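Side-chain contact in capsular polysaccharide export system protein KpsC (Thermosulfurimonas dismutans, PDB 6MGD), which probably transfers Kdo in beta-2,7 linkage while the glycolipid anchor of a bacterial capsular polysaccharide is built: residues A[5-10]-A[54-59]. Numbering follows the deposited sequence.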
# COMPACT_ATOMS: atom_id res chain seq x y z
N TYR A 5 2.93 22.68 6.67
CA TYR A 5 3.23 22.42 8.06
C TYR A 5 3.07 20.94 8.34
O TYR A 5 2.24 20.27 7.71
CB TYR A 5 2.32 23.23 9.00
CG TYR A 5 2.54 24.72 8.91
CD1 TYR A 5 3.48 25.35 9.72
CD2 TYR A 5 1.82 25.50 8.01
CE1 TYR A 5 3.69 26.71 9.64
CE2 TYR A 5 2.03 26.86 7.93
CZ TYR A 5 2.96 27.47 8.75
OH TYR A 5 3.17 28.82 8.67
N THR A 6 3.86 20.43 9.28
CA THR A 6 3.80 19.03 9.67
C THR A 6 3.10 18.89 11.01
O THR A 6 3.14 19.78 11.86
CB THR A 6 5.20 18.42 9.74
OG1 THR A 6 6.01 19.18 10.65
CG2 THR A 6 5.86 18.41 8.37
N TYR A 7 2.46 17.73 11.21
CA TYR A 7 1.69 17.45 12.41
C TYR A 7 2.33 16.28 13.14
O TYR A 7 2.21 15.13 12.71
CB TYR A 7 0.23 17.15 12.07
CG TYR A 7 -0.67 17.00 13.27
CD1 TYR A 7 -1.09 15.75 13.70
CD2 TYR A 7 -1.11 18.12 13.98
CE1 TYR A 7 -1.91 15.61 14.80
CE2 TYR A 7 -1.93 17.99 15.08
CZ TYR A 7 -2.33 16.73 15.48
OH TYR A 7 -3.16 16.60 16.58
N LYS A 8 3.02 16.58 14.25
CA LYS A 8 3.57 15.56 15.15
C LYS A 8 4.53 14.62 14.42
O LYS A 8 4.44 13.40 14.54
CB LYS A 8 2.45 14.78 15.84
CG LYS A 8 1.56 15.63 16.73
CD LYS A 8 0.41 14.82 17.31
CE LYS A 8 -0.46 15.67 18.22
NZ LYS A 8 -1.67 14.93 18.67
N PHE A 9 5.44 15.21 13.65
CA PHE A 9 6.50 14.47 12.98
C PHE A 9 7.76 14.47 13.83
O PHE A 9 8.06 15.44 14.53
CB PHE A 9 6.82 15.06 11.61
CG PHE A 9 5.85 14.68 10.52
CD1 PHE A 9 4.62 14.10 10.83
CD2 PHE A 9 6.17 14.88 9.19
CE1 PHE A 9 3.74 13.75 9.83
CE2 PHE A 9 5.30 14.52 8.19
CZ PHE A 9 4.08 13.96 8.51
N SER A 10 8.50 13.37 13.77
CA SER A 10 9.82 13.35 14.37
C SER A 10 10.80 14.16 13.52
O SER A 10 10.59 14.37 12.32
CB SER A 10 10.32 11.91 14.54
OG SER A 10 10.46 11.27 13.28
N GLU A 54 -7.44 10.27 12.52
CA GLU A 54 -8.54 9.35 12.82
C GLU A 54 -8.31 8.61 14.12
O GLU A 54 -9.26 8.33 14.87
CB GLU A 54 -8.73 8.37 11.66
CG GLU A 54 -9.34 8.97 10.41
CD GLU A 54 -8.36 9.81 9.62
OE1 GLU A 54 -7.14 9.60 9.76
OE2 GLU A 54 -8.81 10.69 8.85
N ASN A 55 -7.05 8.26 14.42
CA ASN A 55 -6.75 7.59 15.68
C ASN A 55 -6.99 8.50 16.87
O ASN A 55 -7.31 8.02 17.97
CB ASN A 55 -5.30 7.09 15.67
CG ASN A 55 -5.05 6.05 14.60
OD1 ASN A 55 -5.96 5.34 14.18
ND2 ASN A 55 -3.81 5.97 14.14
N GLU A 56 -6.83 9.81 16.70
CA GLU A 56 -7.12 10.78 17.74
C GLU A 56 -8.54 11.32 17.66
O GLU A 56 -8.93 12.11 18.53
CB GLU A 56 -6.12 11.93 17.68
CG GLU A 56 -4.67 11.51 17.72
CD GLU A 56 -3.72 12.69 17.65
OE1 GLU A 56 -2.68 12.66 18.35
OE2 GLU A 56 -4.01 13.64 16.89
N ARG A 57 -9.31 10.93 16.64
CA ARG A 57 -10.67 11.42 16.42
C ARG A 57 -10.72 12.94 16.34
O ARG A 57 -11.71 13.57 16.70
CB ARG A 57 -11.62 10.91 17.52
CG ARG A 57 -11.81 9.40 17.51
CD ARG A 57 -12.38 8.90 18.82
NE ARG A 57 -11.59 9.35 19.96
CZ ARG A 57 -10.44 8.81 20.34
NH1 ARG A 57 -9.93 7.79 19.66
NH2 ARG A 57 -9.79 9.29 21.39
N VAL A 58 -9.64 13.54 15.85
CA VAL A 58 -9.53 14.98 15.72
C VAL A 58 -9.93 15.38 14.31
O VAL A 58 -9.50 14.76 13.33
CB VAL A 58 -8.11 15.47 16.05
CG1 VAL A 58 -7.97 16.95 15.77
CG2 VAL A 58 -7.77 15.16 17.50
N ASN A 59 -10.77 16.41 14.20
CA ASN A 59 -11.20 16.95 12.92
C ASN A 59 -11.03 18.47 12.95
O ASN A 59 -11.35 19.12 13.95
CB ASN A 59 -12.66 16.59 12.61
CG ASN A 59 -12.90 15.09 12.59
OD1 ASN A 59 -12.01 14.31 12.23
ND2 ASN A 59 -14.10 14.67 12.98
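Y7 and K8, where strand 4-7 runs out, face E56 and V58 across a wide backbone gap, with CA atoms 12.0 Å apart for both Y7–V58 and K8–E56, and long side chains do the bridging. K8 and E56 reach for each other from opposite directions, both extended beyond CG, and meet in a salt bridge, K8 NZ to E56 OE1, modelled at 2.5 Å. The ammonium sits on the syn side of that oxygen, 18° out of the carboxylate plane. Y7 runs alongside the lysine: its CG stands anti to the backbone N (chi1 -173°), which sends the ring out toward E56 and lays it under K8, whose CG lies 3.9 Å above one ring face, toward the rim. K8 NZ also donates to Y7 OH at 3.1 Å, so two oxygens from two residues hold the lysine tip. E56 OE2 comes in at the edge of the ring, in its plane, 3.1 Å from Y7 OH, with ring and carboxylate nearly perpendicular at 89°. Strand 4-7 pairs in parallel with strands 24-28 and 44-49, in what is probably the N-terminal Rossmann-like domain of a GT-B glycosyltransferase, and strand 44-49 leads into helix 52-56. A Schellman motif closes that helix, with R57 at positive phi and its N weakly bonded to E54 O. Cutting E56 back to an alanine is likely to leave the K8 ammonium without its carboxylate mate, held among the residues described here by Y7 OH alone. The Y7 side chain also touches V34 of helix 31-41 and L46 and V48 of strand 44-49.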